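Local coordinates for protein Cbs-cp12 (Microcystis aeruginosa PCC 7806, PDB 5NMU) that joins paired CBS domains to a CP12 domain in a hexamer and probably takes part in the redox-regulation of photosynthesis, at the interface of chains A and B. Residues are numbered along the deposited sequence; one frame, centred on the assembly and turned at random. Chains: chain A/B, Cbs-cp12.

Contact 1: the interface of chains A and B. Residues chain A 95, 120, 123-124, 129; chain B 58-59, 63-64.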
# COMPACT_ATOMS: atom_id res chain seq x y z
N ALA A 95 -13.98 -14.40 -4.55
CA ALA A 95 -13.55 -13.86 -3.23
C ALA A 95 -12.06 -13.60 -3.27
O ALA A 95 -11.60 -12.55 -2.88
CB ALA A 95 -13.86 -14.84 -2.11
N VAL A 120 -18.74 -7.87 -3.01
CA VAL A 120 -18.52 -8.47 -1.72
C VAL A 120 -19.80 -8.77 -0.98
O VAL A 120 -19.86 -9.81 -0.31
CB VAL A 120 -17.53 -7.65 -0.83
CG1 VAL A 120 -16.14 -7.82 -1.42
CG2 VAL A 120 -17.89 -6.17 -0.71
N ILE A 123 -21.40 -11.88 -2.31
CA ILE A 123 -20.76 -13.01 -1.73
C ILE A 123 -21.24 -13.24 -0.29
O ILE A 123 -21.60 -14.37 0.08
CB ILE A 123 -19.23 -12.90 -1.76
CG1 ILE A 123 -18.75 -12.83 -3.21
CG2 ILE A 123 -18.60 -14.11 -1.07
CD1 ILE A 123 -17.29 -12.48 -3.40
N LEU A 124 -21.24 -12.19 0.53
CA LEU A 124 -21.60 -12.34 1.92
C LEU A 124 -23.01 -12.90 2.05
O LEU A 124 -23.24 -13.83 2.84
CB LEU A 124 -21.53 -11.01 2.65
CG LEU A 124 -22.04 -10.95 4.10
CD1 LEU A 124 -21.30 -11.95 4.94
CD2 LEU A 124 -21.85 -9.56 4.71
N PHE A 129 -20.25 -20.25 1.26
CA PHE A 129 -18.96 -20.34 1.95
C PHE A 129 -19.08 -20.79 3.41
O PHE A 129 -18.13 -21.36 3.94
CB PHE A 129 -18.13 -19.01 1.82
CG PHE A 129 -18.59 -17.90 2.72
CD1 PHE A 129 -19.71 -17.14 2.40
CD2 PHE A 129 -17.92 -17.61 3.90
CE1 PHE A 129 -20.13 -16.08 3.23
CE2 PHE A 129 -18.34 -16.54 4.73
CZ PHE A 129 -19.47 -15.81 4.41
N ILE B 58 -14.82 -10.50 6.06
CA ILE B 58 -15.34 -11.82 5.93
C ILE B 58 -14.96 -12.46 4.57
O ILE B 58 -14.43 -13.54 4.54
CB ILE B 58 -16.84 -11.88 6.22
CG1 ILE B 58 -17.08 -11.60 7.70
CG2 ILE B 58 -17.39 -13.28 5.90
CD1 ILE B 58 -18.49 -11.22 8.05
N VAL B 59 -15.19 -11.74 3.49
CA VAL B 59 -14.85 -12.21 2.16
C VAL B 59 -13.34 -12.37 1.94
O VAL B 59 -12.88 -13.42 1.39
CB VAL B 59 -15.48 -11.27 1.11
CG1 VAL B 59 -15.00 -11.62 -0.29
CG2 VAL B 59 -17.00 -11.33 1.22
N ALA B 63 -13.65 -16.30 3.35
CA ALA B 63 -14.03 -16.95 2.06
C ALA B 63 -12.87 -17.13 1.09
O ALA B 63 -12.71 -18.20 0.50
CB ALA B 63 -15.17 -16.21 1.39
N ALA B 64 -12.07 -16.08 0.90
CA ALA B 64 -10.95 -16.12 -0.03
C ALA B 64 -9.90 -17.16 0.25
O ALA B 64 -9.18 -17.53 -0.65
CB ALA B 64 -10.29 -14.77 -0.16

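Contact 2: the interface of chains A and B. Residues chain A 25, 28, 32, 58, 69; chain B 124, 129-130.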
# COMPACT_ATOMS: atom_id res chain seq x y z
N ALA A 25 -22.61 13.75 -10.98
CA ALA A 25 -23.99 13.98 -10.54
C ALA A 25 -25.01 13.04 -11.18
O ALA A 25 -25.94 12.57 -10.50
CB ALA A 25 -24.40 15.46 -10.80
N VAL A 28 -24.60 9.73 -9.64
CA VAL A 28 -25.10 9.71 -8.28
C VAL A 28 -26.61 9.55 -8.26
O VAL A 28 -27.14 8.79 -7.46
CB VAL A 28 -24.64 10.94 -7.48
CG1 VAL A 28 -25.34 11.02 -6.15
CG2 VAL A 28 -23.14 10.84 -7.24
N LYS A 32 -28.59 6.52 -6.52
CA LYS A 32 -29.60 6.68 -5.47
C LYS A 32 -30.98 6.11 -5.85
O LYS A 32 -31.64 5.47 -5.05
CB LYS A 32 -29.81 8.15 -5.16
CG LYS A 32 -28.60 8.79 -4.58
CD LYS A 32 -28.85 10.27 -4.40
CE LYS A 32 -29.97 10.51 -3.40
NZ LYS A 32 -29.77 11.84 -2.81
N ILE A 58 -16.61 7.60 -5.74
CA ILE A 58 -17.36 8.80 -5.60
C ILE A 58 -17.07 9.50 -4.25
O ILE A 58 -16.75 10.67 -4.22
CB ILE A 58 -18.85 8.59 -5.85
CG1 ILE A 58 -19.06 8.27 -7.33
CG2 ILE A 58 -19.64 9.86 -5.53
CD1 ILE A 58 -20.39 7.63 -7.65
N PRO A 69 -19.72 17.46 -8.11
CA PRO A 69 -20.11 16.40 -9.01
C PRO A 69 -20.85 16.83 -10.27
O PRO A 69 -20.92 16.04 -11.25
CB PRO A 69 -21.02 15.51 -8.13
CG PRO A 69 -20.83 15.96 -6.73
CD PRO A 69 -20.51 17.41 -6.86
N LEU B 124 -23.12 8.10 -0.08
CA LEU B 124 -23.52 8.17 -1.46
C LEU B 124 -25.02 8.47 -1.56
O LEU B 124 -25.43 9.34 -2.34
CB LEU B 124 -23.23 6.88 -2.19
CG LEU B 124 -23.75 6.73 -3.63
CD1 LEU B 124 -23.22 7.84 -4.49
CD2 LEU B 124 -23.32 5.39 -4.24
N PHE B 129 -23.63 16.21 -0.81
CA PHE B 129 -22.39 16.53 -1.53
C PHE B 129 -22.63 16.95 -2.98
O PHE B 129 -21.81 17.68 -3.53
CB PHE B 129 -21.33 15.37 -1.42
CG PHE B 129 -21.60 14.19 -2.31
CD1 PHE B 129 -22.56 13.24 -1.97
CD2 PHE B 129 -20.91 14.03 -3.51
CE1 PHE B 129 -22.80 12.12 -2.79
CE2 PHE B 129 -21.15 12.90 -4.33
CZ PHE B 129 -22.12 11.97 -3.98
N VAL B 130 -23.73 16.54 -3.60
CA VAL B 130 -24.01 16.99 -4.98
C VAL B 130 -24.47 18.47 -4.97
O VAL B 130 -23.97 19.31 -5.70
CB VAL B 130 -25.06 16.11 -5.68
CG1 VAL B 130 -25.36 16.61 -7.10
CG2 VAL B 130 -24.59 14.64 -5.73
O HOH W 1 -26.79 11.65 -1.85

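Contact 1: the interface of chains A and B
B:Val59 packs against A:Ala95, A:Val120 and A:Ile123, where a helix of the first CBS domain of chain B meets helices of the second CBS domain of chain A. This crosswise pairing of CBS domains is consistent with a head-to-tail arrangement of the two CBS pairs. The methyls of B:Val59 divide the work. CG1, anti to the backbone N (chi1 173°), points to A:Ala95 CB at 3.9 Å and also meets CD1 of A:Ile123. CG2, on the other branch, lies 3.9 Å from A:Ile123 CG2 and 3.6 Å from the backbone carbonyl O of A:Val120. A:Ile123 therefore touches both branches of the valine, its side chain running at about a right angle to it.

Beside this valine, two aliphatic groups meet the ring of A:Phe129 from the same side of its plane. The B:Ile58 side chain crosses that of A:Phe129 at about a right angle, and its CG2, just past the rim, is 3.6 Å from both CE2 and CZ. B:Ala63 CB lies above the plane outside the CG–CD2 side, 4.0 Å from CD2. The small side chains of A:Ala95 and B:Ala63 let the backbones come near each other: their CB atoms are 4.0 Å apart, and A:Ala95 CB is 3.8 Å from B:Ala64 CA.

Further out, the phenylalanine is positioned by its own chain. With chi1 of A:Phe129 at 77°, its CG sits between the backbone N and the carbonyl carbon, and the carbonyl O of A:Leu124 faces the ring edge in plane. A:Leu124 CD1 also reaches B:Ile58 CG2, at 4.2 Å. The B-chain residues from 58 to 63 lie on helix 55-63, whereas A:Phe129 belongs to a loop.

Contact 2: the interface of chains A and B
This is an apolar interface between two copies of the CBS-CP12 protein, in which B:Phe129 and B:Val130, on a loop following helix 120-126, fit between A:Val28 and A:Pro69; it packs that loop against helices 24-34 and 55-63 and A:Pro69 of the partner, which probably contributes to holding two subunits of the hexamer together. A:Val28, on helix 24-34, is the hub on the chain A side. Its CG2 approaches the rim of the B:Phe129 ring, 3.6 Å from CZ, and also borders B:Leu124 CD1 at 4.1 Å. Its other methyl, CG1, which is anti to the backbone N (chi1 171°), lies 3.7 Å from B:Val130 CG2. The two valines slide past each other in opposite directions, a fit of branch against branch.

B:Val130 serves two surfaces at once. CG2 caps one face of the ring of B:Phe129, standing 4.0 Å above the plane over its centre, while CG1 reaches outward to A:Ala25 CB one helical turn before A:Val28. A:Ile58 CG2 reaches the CE2–CZ rim of B:Phe129 from the other side of the plane, 3.6 Å from CZ, its side chain crossing the phenylalanine at about a right angle.

A:Pro69 closes the flank near the phenylalanine backbone. Its CG is 3.8 Å from the B:Phe129 ring atom CD2, displaced to the B:Val130 side of the plane, and its CD packs beside the B:Phe129 carbonyl O.

At the other margin the link becomes polar. The chain of A:Lys32 bends at chi3 (64°), and its terminal amine meets a water that bridges to chain B: A:Lys32 NZ is 3.1 Å from water 1, which lies 2.7 Å from the backbone carbonyl O of B:Leu124.

The centres of the C-alpha atoms of contact 1 and contact 2 are about 28 Å apart within one two-fold symmetric interface. Residues 58, 124 and 129 occur in both with the chains exchanged, so the isoleucine–phenylalanine pairing is formed once on either side of the symmetry axis. Contact 1 adds the helix 91-101 side of that repeated junction, and contact 2 adds helix 24-34 and the loop residue A:Pro69, after helix 55-63; each recurs at the opposite end. Two separated junctions of this kind should restrict rotation between the paired chains, which may serve as a building unit of the six-subunit assembly.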